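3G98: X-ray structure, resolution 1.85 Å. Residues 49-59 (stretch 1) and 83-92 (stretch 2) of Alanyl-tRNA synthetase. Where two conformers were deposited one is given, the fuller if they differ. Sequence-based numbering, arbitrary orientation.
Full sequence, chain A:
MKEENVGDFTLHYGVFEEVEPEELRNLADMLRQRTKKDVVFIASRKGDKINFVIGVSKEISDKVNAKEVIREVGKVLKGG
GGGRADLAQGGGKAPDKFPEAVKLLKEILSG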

# COMPACT_ATOMS: atom_id res chain seq x y z
N LYS A 49 -2.06 -0.79 -16.60
CA LYS A 49 -1.67 -1.67 -15.51
C LYS A 49 -1.31 -0.86 -14.27
O LYS A 49 -0.94 0.31 -14.37
N ILE A 50 -1.40 -1.49 -13.11
CA ILE A 50 -0.98 -0.84 -11.88
C ILE A 50 -0.24 -1.82 -10.96
O ILE A 50 -0.66 -2.95 -10.73
N ASN A 51 0.90 -1.37 -10.46
CA ASN A 51 1.67 -2.13 -9.48
C ASN A 51 1.55 -1.41 -8.15
O ASN A 51 1.54 -0.18 -8.12
N PHE A 52 1.46 -2.15 -7.06
CA PHE A 52 1.23 -1.52 -5.77
C PHE A 52 1.96 -2.23 -4.63
O PHE A 52 2.24 -3.43 -4.69
N VAL A 53 2.25 -1.46 -3.58
CA VAL A 53 3.02 -1.95 -2.45
C VAL A 53 2.38 -1.46 -1.15
O VAL A 53 1.90 -0.33 -1.07
N ILE A 54 2.40 -2.32 -0.15
CA ILE A 54 2.04 -1.94 1.22
C ILE A 54 3.25 -2.21 2.08
O ILE A 54 3.77 -3.33 2.11
N GLY A 55 3.73 -1.17 2.76
CA GLY A 55 4.81 -1.33 3.74
C GLY A 55 4.35 -0.77 5.06
O GLY A 55 3.69 0.27 5.09
N VAL A 56 4.66 -1.45 6.15
CA VAL A 56 4.28 -0.96 7.47
C VAL A 56 5.50 -0.89 8.39
O VAL A 56 6.48 -1.61 8.17
N SER A 57 5.46 -0.01 9.38
CA SER A 57 6.51 0.01 10.39
C SER A 57 6.58 -1.36 11.02
O SER A 57 5.55 -1.95 11.36
N LYS A 58 7.79 -1.88 11.21
CA LYS A 58 7.91 -3.25 11.71
C LYS A 58 7.17 -3.46 13.04
O LYS A 58 6.64 -4.55 13.30
N GLU A 59 7.12 -2.41 13.85
CA GLU A 59 6.49 -2.48 15.17
C GLU A 59 4.99 -2.79 15.12
O GLU A 59 4.43 -3.30 16.08
N GLY A 83 3.77 -11.32 0.08
CA GLY A 83 5.00 -10.84 0.69
C GLY A 83 5.04 -11.23 2.15
O GLY A 83 4.63 -12.35 2.52
N ARG A 84 5.53 -10.31 2.98
CA ARG A 84 5.63 -10.49 4.44
C ARG A 84 4.68 -9.56 5.19
O ARG A 84 4.10 -8.66 4.61
N ALA A 85 4.56 -9.77 6.49
CA ALA A 85 3.67 -8.95 7.30
C ALA A 85 4.04 -7.46 7.28
O ALA A 85 3.19 -6.60 7.49
N ASP A 86 5.31 -7.15 7.02
CA ASP A 86 5.74 -5.75 7.07
C ASP A 86 5.88 -5.10 5.70
O ASP A 86 5.93 -3.87 5.61
N LEU A 87 5.92 -5.92 4.65
CA LEU A 87 6.09 -5.43 3.28
C LEU A 87 5.57 -6.44 2.25
O LEU A 87 6.05 -7.58 2.15
N ALA A 88 4.61 -6.00 1.46
CA ALA A 88 3.98 -6.86 0.45
C ALA A 88 3.72 -6.07 -0.84
O ALA A 88 3.66 -4.85 -0.81
N GLN A 89 3.55 -6.77 -1.96
CA GLN A 89 3.47 -6.11 -3.26
C GLN A 89 2.61 -6.93 -4.22
O GLN A 89 2.48 -8.15 -4.07
N GLY A 90 2.02 -6.26 -5.21
CA GLY A 90 1.19 -6.95 -6.19
C GLY A 90 1.01 -6.16 -7.47
O GLY A 90 1.45 -5.00 -7.59
N GLY A 91 0.36 -6.79 -8.44
CA GLY A 91 0.04 -6.14 -9.70
C GLY A 91 -1.44 -6.33 -10.00
O GLY A 91 -2.05 -7.30 -9.52
N GLY A 92 -2.01 -5.42 -10.77
CA GLY A 92 -3.43 -5.45 -11.07
C GLY A 92 -3.76 -4.78 -12.38
O GLY A 92 -2.88 -4.23 -13.04

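Two antiparallel strands, 49-56 and 87-92, lie side by side, and the backbone does most of the polar work. Ile50, Phe52 and Ile54 each use both backbone polar groups on the neighbouring strand: Ile50 N donates to Gly92 O at 3.1 Å and Gly92 N returns to Ile50 O at 2.8 Å; Phe52 N to Gly90 O and Gly90 N to Phe52 O are both 2.9 Å, as are Ile54 N to Ala88 O and Ala88 N to Ile54 O. The ladder closes one step beyond strand 87-92, where Val56 N donates to Asp86 O at 2.8 Å. The intervening pairs make no such bonds across the gap; there the alpha carbons come closer and lean on the same carbonyls, as Gln89 CA does on Phe52 O at 3.3 Å and Gly55 CA on Asp86 O, also at 3.3 Å.

As in any extended strand, side chains alternate between the two faces. One carries Asn51, Val53, Gln89 and Leu87, and it holds the one side-chain hydrogen bond across the strands. Asn51, chi1 t, and Gln89, t at both chi1 and chi2, sit on diagonal positions rather than in register, and both reach toward the opposing strand: Gln89 NE2 donates to Asn51 OD1 at 2.9 Å with a nearly straight angle. Gln89 NE2 and OE1 also find partners elsewhere in the structure. Asn51 ND2 lies 3.4 Å from Gly90 O, but the angle is poor and that carbonyl is already served by Phe52 N.

Val53, chi1 t, bridges the polar and apolar parts of this face: its CG2 packs 3.5 Å from Gln89 NE2, while its CG1 meets Leu87 CD1 at 3.8 Å, an apolar contact. Leu87, chi1 t and chi2 p, carries CD1 over Gly55, 3.6 Å from Gly55 CA. A beta carbon on Gly55 would come within 3.0 Å of that same Leu87 CD1, so the leucine occupies space left by the glycine.

The other face carries Ile50, Phe52, Ile54 and Ala88. Phe52, chi1 p, brings its ring toward the glycine-rich strand. Gly90 CA lies over the ring face, 4.2 Å from the centroid, in a CH-pi contact, while Gly92 N sits at the edge, 3.8 Å from Phe52 CE1. A beta carbon on Gly90 would be only 3.1 Å from Phe52 CZ; the bare backbone is what lets the ring lie so close. Ile50 (t, t) and Ile54 (m, m) start on this face, but their ends lead away from the partner strand.

At the far end, Val56, chi1 m, places CG2 3.6 Å from Ala85 O. Asp86, chi1 p, is heavily covered, and its OD2 is hydrogen-bonded elsewhere in the structure. Lys58 extends toward Arg84, leaving Lys58 NZ 3.8 Å from Arg84 NH1, two like charges with no acceptor between them from either stretch. The lesson is economical: let the backbone pair itself, spend one amide pair on a diagonal, and fit large side chains over glycines.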

# COMPACT_ATOMS: atom_id res chain seq x y z
CB LYS A 49 -0.50 -2.56 -15.93
CG LYS A 49 -0.79 -3.45 -17.13
CD LYS A 49 -2.06 -4.26 -16.92
CE LYS A 49 -2.44 -5.05 -18.17
NZ LYS A 49 -1.35 -5.97 -18.58
CB ILE A 50 -2.19 -0.16 -11.17
CG1 ILE A 50 -1.75 0.56 -9.89
CG2 ILE A 50 -3.30 -1.18 -10.85
CD1 ILE A 50 -2.79 1.55 -9.39
CB ASN A 51 3.14 -2.23 -9.93
CG ASN A 51 3.98 -3.10 -9.00
OD1 ASN A 51 4.38 -2.67 -7.92
ND2 ASN A 51 4.26 -4.33 -9.43
CB PHE A 52 -0.28 -1.42 -5.48
CG PHE A 52 -1.02 -2.70 -5.69
CD1 PHE A 52 -1.49 -3.06 -6.95
CD2 PHE A 52 -1.23 -3.57 -4.62
CE1 PHE A 52 -2.16 -4.25 -7.16
CE2 PHE A 52 -1.90 -4.78 -4.82
CZ PHE A 52 -2.37 -5.12 -6.09
CB VAL A 53 4.46 -1.42 -2.49
CG1 VAL A 53 5.21 -1.78 -1.19
CG2 VAL A 53 5.21 -1.93 -3.73
CB ILE A 54 0.85 -2.76 1.75
CG1 ILE A 54 -0.41 -2.54 0.91
CG2 ILE A 54 0.56 -2.40 3.22
CD1 ILE A 54 -1.21 -1.34 1.32
CB VAL A 56 3.13 -1.79 8.13
CG1 VAL A 56 1.91 -1.89 7.21
CG2 VAL A 56 3.60 -3.17 8.51
CB SER A 57 6.19 1.05 11.45
OG SER A 57 6.21 2.35 10.92
CB LYS A 58 9.37 -3.70 11.80
CG LYS A 58 9.52 -5.14 12.28
CD LYS A 58 10.48 -5.94 11.41
CE LYS A 58 10.35 -7.43 11.73
NZ LYS A 58 10.90 -8.28 10.63
CB GLU A 59 6.72 -1.19 15.96
CG GLU A 59 8.17 -0.97 16.38
CD GLU A 59 9.01 -0.32 15.30
OE1 GLU A 59 8.49 -0.06 14.19
OE2 GLU A 59 10.21 -0.05 15.56
CB ARG A 84 7.04 -10.18 4.92
CG ARG A 84 8.09 -11.15 4.49
CD ARG A 84 9.16 -11.22 5.56
NE ARG A 84 8.65 -11.87 6.77
CZ ARG A 84 9.21 -11.78 7.97
NH1 ARG A 84 10.32 -11.05 8.13
NH2 ARG A 84 8.67 -12.42 9.00
CB ALA A 85 3.61 -9.47 8.75
CB ASP A 86 7.04 -5.59 7.87
CG ASP A 86 8.23 -6.26 7.20
OD1 ASP A 86 8.14 -7.47 6.89
OD2 ASP A 86 9.25 -5.57 6.99
CB LEU A 87 7.56 -5.10 3.01
CG LEU A 87 7.91 -4.34 1.72
CD1 LEU A 87 7.31 -2.93 1.73
CD2 LEU A 87 9.42 -4.27 1.51
CB ALA A 88 2.69 -7.45 0.99
CB GLN A 89 4.90 -5.93 -3.83
CG GLN A 89 5.00 -5.32 -5.23
CD GLN A 89 6.42 -4.82 -5.53
OE1 GLN A 89 7.40 -5.33 -4.99
NE2 GLN A 89 6.52 -3.79 -6.38